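Local atomic coordinates of Lv-ranaspumin (Lv-RSN-1) (Leptodactylus vastus, PDB entry 4K82), a protein that probably acts as a surfactant in the foam nest of the frog, as a largely alpha-helical protein held together by disulfide bonds. Residues L134-C146 with I156-C168. Sequence-based numbering, arbitrary orientation. Where two conformers were deposited one is given.
Sequences LVKFLKDLKYKVC and IKDLKIILERLPC
I162 is the knob of this antiparallel helix pair: its side chain drops into the hollow formed by F137, D140, L141 and K144, and beta-branching lets it fill that hollow in two directions. CG2 meets the rim of the F137 ring near its plane, 3.5 Å from CE1, while CD1 turns off at about a right angle toward the C-terminal end of 134-146, 3.7 Å from CB of D140 and equally close to CG2 of V145. The flat ring of F137 is itself a wedge. With CG anti to the backbone N (chi1 176°), it slants toward the partner helix, where CD2 of L166 sits over its centre in a CH-pi contact, 3.7 Å from the centroid; CD1 of L141 lies against the opposite face. An alanine in place of F137 would probably leave the L166 methyl without its aromatic face and open a gap beside I162. Farther along, CD1 of L159 rests against both CD2 of L141 and CG2 of V145, 4.2 and 4.1 Å away; branched aliphatics suit this place, bridging the 10.6 Å between the axes of 134-144 and 156-165 at their closest approach. Charged residues edge the apolar seam: D140 and R165 form a salt bridge whose modelled separation is doubtfully short, one water joins K144 NZ to R165 NH1, and another spans K144 O and D158 OD2. Helices 133-144 and 152-165 thus pack as an antiparallel hairpin, with M120 of helix 107-121 touching F137 and L166, helix 196-212 placing L206 on F137 and L202 on L159, and helix 175-180 meeting L163.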
loop_
_atom_site.group_PDB
_atom_site.type_symbol
_atom_site.label_atom_id
_atom_site.label_comp_id
_atom_site.label_asym_id
_atom_site.label_seq_id
_atom_site.Cartn_x
_atom_site.Cartn_y
_atom_site.Cartn_z
ATOM N N LEU A 134 1.926 -4.824 -1.845
ATOM C CA LEU A 134 0.623 -4.325 -1.389
ATOM C C LEU A 134 -0.260 -3.831 -2.540
ATOM O O LEU A 134 -1.444 -4.173 -2.615
ATOM C CB LEU A 134 0.777 -3.240 -0.309
ATOM C CG LEU A 134 -0.543 -2.777 0.333
ATOM C CD1 LEU A 134 -1.392 -3.961 0.770
ATOM C CD2 LEU A 134 -0.273 -1.864 1.529
ATOM N N VAL A 135 0.313 -3.038 -3.437
ATOM C CA VAL A 135 -0.438 -2.539 -4.584
ATOM C C VAL A 135 -0.939 -3.704 -5.446
ATOM O O VAL A 135 -2.064 -3.663 -5.948
ATOM C CB VAL A 135 0.383 -1.535 -5.418
ATOM C CG1 VAL A 135 -0.422 -1.047 -6.615
ATOM C CG2 VAL A 135 0.806 -0.360 -4.550
ATOM N N LYS A 136 -0.112 -4.741 -5.580
ATOM C CA LYS A 136 -0.478 -5.974 -6.296
ATOM C C LYS A 136 -1.717 -6.630 -5.687
ATOM O O LYS A 136 -2.592 -7.151 -6.390
ATOM C CB LYS A 136 0.664 -6.986 -6.206
ATOM C CG LYS A 136 1.624 -7.013 -7.378
ATOM C CD LYS A 136 2.519 -8.256 -7.321
ATOM C CE LYS A 136 1.719 -9.559 -7.439
ATOM N NZ LYS A 136 1.252 -10.108 -6.127
ATOM N N PHE A 137 -1.759 -6.629 -4.360
ATOM C CA PHE A 137 -2.866 -7.197 -3.604
ATOM C C PHE A 137 -4.151 -6.415 -3.876
ATOM O O PHE A 137 -5.229 -7.000 -4.088
ATOM C CB PHE A 137 -2.481 -7.168 -2.120
ATOM C CG PHE A 137 -3.561 -7.633 -1.175
ATOM C CD1 PHE A 137 -4.103 -8.903 -1.266
ATOM C CD2 PHE A 137 -3.982 -6.808 -0.148
ATOM C CE1 PHE A 137 -5.077 -9.327 -0.376
ATOM C CE2 PHE A 137 -4.946 -7.227 0.755
ATOM C CZ PHE A 137 -5.499 -8.486 0.638
ATOM N N LEU A 138 -4.037 -5.093 -3.893
ATOM C CA LEU A 138 -5.199 -4.257 -4.148
ATOM C C LEU A 138 -5.708 -4.468 -5.569
ATOM O O LEU A 138 -6.915 -4.523 -5.789
ATOM C CB LEU A 138 -4.887 -2.783 -3.895
ATOM C CG LEU A 138 -4.408 -2.434 -2.491
ATOM C CD1 LEU A 138 -4.052 -0.959 -2.447
ATOM C CD2 LEU A 138 -5.491 -2.762 -1.473
ATOM N N LYS A 139 -4.784 -4.594 -6.522
ATOM C CA LYS A 139 -5.150 -4.879 -7.910
ATOM C C LYS A 139 -5.944 -6.181 -8.027
ATOM O O LYS A 139 -6.985 -6.229 -8.694
ATOM C CB LYS A 139 -3.897 -4.955 -8.795
ATOM C CG LYS A 139 -3.167 -3.650 -9.002
ATOM C CD LYS A 139 -1.858 -3.922 -9.741
ATOM C CE LYS A 139 -1.052 -2.659 -9.969
ATOM N NZ LYS A 139 -1.566 -1.882 -11.123
ATOM N N ASP A 140 -5.460 -7.238 -7.386
ATOM C CA ASP A 140 -6.153 -8.525 -7.420
ATOM C C ASP A 140 -7.545 -8.436 -6.795
ATOM O O ASP A 140 -8.513 -8.997 -7.312
ATOM C CB ASP A 140 -5.346 -9.587 -6.680
ATOM C CG ASP A 140 -4.149 -10.059 -7.469
ATOM O OD1 ASP A 140 -4.275 -10.167 -8.705
ATOM O OD2 ASP A 140 -3.087 -10.310 -6.855
ATOM N N LEU A 141 -7.651 -7.724 -5.682
ATOM C CA LEU A 141 -8.963 -7.544 -5.053
ATOM C C LEU A 141 -9.902 -6.759 -5.952
ATOM O O LEU A 141 -11.076 -7.105 -6.081
ATOM C CB LEU A 141 -8.827 -6.821 -3.707
ATOM C CG LEU A 141 -8.147 -7.597 -2.582
ATOM C CD1 LEU A 141 -8.077 -6.720 -1.321
ATOM C CD2 LEU A 141 -8.852 -8.917 -2.289
ATOM N N LYS A 142 -9.382 -5.716 -6.589
ATOM C CA LYS A 142 -10.201 -4.855 -7.438
ATOM C C LYS A 142 -10.837 -5.626 -8.602
ATOM O O LYS A 142 -11.991 -5.375 -8.964
ATOM C CB LYS A 142 -9.383 -3.671 -7.961
ATOM C CG LYS A 142 -10.200 -2.622 -8.705
ATOM C CD LYS A 142 -9.303 -1.471 -9.161
ATOM C CE LYS A 142 -10.067 -0.395 -9.909
ATOM N NZ LYS A 142 -11.141 0.214 -9.074
ATOM N N TYR A 143 -10.106 -6.583 -9.167
ATOM C CA TYR A 143 -10.580 -7.261 -10.375
ATOM C C TYR A 143 -11.106 -8.686 -10.171
ATOM O O TYR A 143 -11.731 -9.257 -11.071
ATOM C CB TYR A 143 -9.506 -7.211 -11.475
ATOM C CG TYR A 143 -9.229 -5.793 -11.933
ATOM C CD1 TYR A 143 -10.079 -5.154 -12.826
ATOM C CD2 TYR A 143 -8.137 -5.082 -11.444
ATOM C CE1 TYR A 143 -9.840 -3.852 -13.240
ATOM C CE2 TYR A 143 -7.893 -3.782 -11.850
ATOM C CZ TYR A 143 -8.742 -3.171 -12.745
ATOM O OH TYR A 143 -8.489 -1.875 -13.147
ATOM N N LYS A 144 -10.888 -9.257 -8.992
ATOM C CA LYS A 144 -11.279 -10.646 -8.761
ATOM C C LYS A 144 -12.198 -10.852 -7.560
ATOM O O LYS A 144 -12.842 -11.900 -7.455
ATOM C CB LYS A 144 -10.043 -11.532 -8.596
ATOM C CG LYS A 144 -9.033 -11.432 -9.749
ATOM C CD LYS A 144 -7.763 -12.226 -9.440
ATOM C CE LYS A 144 -6.805 -12.224 -10.632
ATOM N NZ LYS A 144 -5.679 -13.181 -10.442
ATOM N N VAL A 145 -12.252 -9.879 -6.647
ATOM C CA VAL A 145 -12.991 -10.087 -5.398
ATOM C C VAL A 145 -14.072 -9.036 -5.163
ATOM O O VAL A 145 -15.241 -9.373 -4.944
ATOM C CB VAL A 145 -12.029 -10.138 -4.171
ATOM C CG1 VAL A 145 -12.810 -10.173 -2.859
ATOM C CG2 VAL A 145 -11.100 -11.337 -4.289
ATOM N N CYS A 146 -13.684 -7.766 -5.201
ATOM C CA CYS A 146 -14.597 -6.671 -4.878
ATOM C C CYS A 146 -15.379 -6.250 -6.106
ATOM O O CYS A 146 -15.345 -5.087 -6.498
ATOM C CB CYS A 146 -13.815 -5.472 -4.336
ATOM S SG CYS A 146 -12.772 -5.865 -2.923
ATOM N N ILE A 156 -14.813 -16.829 -3.832
ATOM C CA ILE A 156 -14.168 -17.545 -2.727
ATOM C C ILE A 156 -12.867 -18.206 -3.181
ATOM O O ILE A 156 -11.833 -18.066 -2.524
ATOM C CB ILE A 156 -15.115 -18.573 -2.081
ATOM C CG1 ILE A 156 -16.193 -17.844 -1.297
ATOM C CG2 ILE A 156 -14.342 -19.537 -1.177
ATOM C CD1 ILE A 156 -17.253 -18.778 -0.786
ATOM N N LYS A 157 -12.919 -18.905 -4.309
ATOM C CA LYS A 157 -11.741 -19.547 -4.874
ATOM C C LYS A 157 -10.645 -18.529 -5.191
ATOM O O LYS A 157 -9.464 -18.762 -4.909
ATOM C CB LYS A 157 -12.115 -20.325 -6.139
ATOM C CG LYS A 157 -12.151 -21.822 -5.943
ATOM C CD LYS A 157 -11.798 -22.555 -7.230
ATOM C CE LYS A 157 -10.354 -22.288 -7.631
ATOM N NZ LYS A 157 -10.041 -22.870 -8.960
ATOM N N ASP A 158 -11.031 -17.401 -5.778
ATOM C CA ASP A 158 -10.054 -16.373 -6.135
ATOM C C ASP A 158 -9.440 -15.758 -4.884
ATOM O O ASP A 158 -8.255 -15.438 -4.848
ATOM C CB ASP A 158 -10.684 -15.285 -6.999
ATOM C CG ASP A 158 -10.839 -15.720 -8.454
ATOM O OD1 ASP A 158 -10.212 -16.734 -8.842
ATOM O OD2 ASP A 158 -11.585 -15.056 -9.209
ATOM N N LEU A 159 -10.252 -15.588 -3.851
ATOM C CA LEU A 159 -9.744 -14.991 -2.625
ATOM C C LEU A 159 -8.732 -15.923 -1.978
ATOM O O LEU A 159 -7.720 -15.469 -1.425
ATOM C CB LEU A 159 -10.903 -14.700 -1.668
ATOM C CG LEU A 159 -10.548 -14.012 -0.349
ATOM C CD1 LEU A 159 -9.997 -12.637 -0.614
ATOM C CD2 LEU A 159 -11.775 -13.946 0.554
ATOM N N LYS A 160 -8.993 -17.224 -2.060
ATOM C CA LYS A 160 -8.090 -18.229 -1.505
ATOM C C LYS A 160 -6.701 -18.137 -2.139
ATOM O O LYS A 160 -5.684 -18.176 -1.445
ATOM C CB LYS A 160 -8.672 -19.627 -1.710
ATOM C CG LYS A 160 -8.121 -20.683 -0.777
ATOM C CD LYS A 160 -8.908 -21.986 -0.881
ATOM C CE LYS A 160 -10.419 -21.745 -0.927
ATOM N NZ LYS A 160 -11.213 -22.944 -0.525
ATOM N N ILE A 161 -6.675 -18.011 -3.461
ATOM C CA ILE A 161 -5.429 -17.880 -4.203
ATOM C C ILE A 161 -4.703 -16.603 -3.795
ATOM O O ILE A 161 -3.487 -16.602 -3.571
ATOM C CB ILE A 161 -5.707 -17.860 -5.719
ATOM C CG1 ILE A 161 -6.115 -19.260 -6.190
ATOM C CG2 ILE A 161 -4.497 -17.337 -6.492
ATOM C CD1 ILE A 161 -6.768 -19.286 -7.560
ATOM N N ILE A 162 -5.459 -15.518 -3.671
ATOM C CA ILE A 162 -4.868 -14.225 -3.350
ATOM C C ILE A 162 -4.266 -14.216 -1.949
ATOM O O ILE A 162 -3.133 -13.755 -1.746
ATOM C CB ILE A 162 -5.910 -13.087 -3.483
ATOM C CG1 ILE A 162 -6.262 -12.864 -4.955
ATOM C CG2 ILE A 162 -5.369 -11.782 -2.865
ATOM C CD1 ILE A 162 -7.557 -12.092 -5.169
ATOM N N LEU A 163 -5.014 -14.716 -0.973
ATOM C CA LEU A 163 -4.543 -14.685 0.407
ATOM C C LEU A 163 -3.366 -15.607 0.638
ATOM O O LEU A 163 -2.556 -15.370 1.538
ATOM C CB LEU A 163 -5.661 -15.031 1.380
ATOM C CG LEU A 163 -6.832 -14.056 1.354
ATOM C CD1 LEU A 163 -7.927 -14.535 2.284
ATOM C CD2 LEU A 163 -6.399 -12.640 1.707
ATOM N N GLU A 164 -3.275 -16.659 -0.169
ATOM C CA GLU A 164 -2.184 -17.609 -0.027
ATOM C C GLU A 164 -0.829 -16.953 -0.300
ATOM O O GLU A 164 0.192 -17.366 0.252
ATOM C CB GLU A 164 -2.391 -18.823 -0.927
ATOM C CG GLU A 164 -1.681 -20.043 -0.392
ATOM C CD GLU A 164 -1.964 -21.279 -1.196
ATOM O OE1 GLU A 164 -2.120 -21.156 -2.429
ATOM O OE2 GLU A 164 -2.036 -22.372 -0.586
ATOM N N ARG A 165 -0.828 -15.916 -1.133
ATOM C CA ARG A 165 0.401 -15.184 -1.439
ATOM C C ARG A 165 0.682 -14.081 -0.421
ATOM O O ARG A 165 1.804 -13.578 -0.325
ATOM C CB ARG A 165 0.333 -14.596 -2.847
ATOM C CG ARG A 165 -0.070 -15.594 -3.917
ATOM C CD ARG A 165 -0.157 -14.902 -5.269
ATOM N NE ARG A 165 -0.851 -13.623 -5.145
ATOM C CZ ARG A 165 -1.965 -13.302 -5.795
ATOM N NH1 ARG A 165 -2.519 -14.161 -6.645
ATOM N NH2 ARG A 165 -2.519 -12.113 -5.603
ATOM N N LEU A 166 -0.334 -13.704 0.345
ATOM C CA LEU A 166 -0.147 -12.711 1.393
ATOM C C LEU A 166 -0.706 -13.199 2.737
ATOM O O LEU A 166 -1.659 -12.614 3.257
ATOM C CB LEU A 166 -0.805 -11.389 0.984
ATOM C CG LEU A 166 -0.458 -10.140 1.798
ATOM C CD1 LEU A 166 0.918 -9.610 1.445
ATOM C CD2 LEU A 166 -1.513 -9.062 1.608
ATOM N N PRO A 167 -0.100 -14.259 3.312
ATOM C CA PRO A 167 -0.649 -14.925 4.502
ATOM C C PRO A 167 -0.633 -14.070 5.764
ATOM O O PRO A 167 -1.399 -14.325 6.685
ATOM C CB PRO A 167 0.262 -16.146 4.682
ATOM C CG PRO A 167 1.529 -15.792 3.989
ATOM C CD PRO A 167 1.120 -14.935 2.828
ATOM N N CYS A 168 0.246 -13.076 5.804
ATOM C CA CYS A 168 0.299 -12.152 6.926
ATOM C C CYS A 168 -1.060 -11.492 7.218
ATOM O O CYS A 168 -1.398 -11.245 8.376
ATOM C CB CYS A 168 1.387 -11.101 6.678
ATOM S SG CYS A 168 1.611 -10.631 4.932
HETATM O O HOH W 1 -13.764 -13.892 -8.979
HETATM O O HOH W 2 -4.883 -13.550 -8.169
#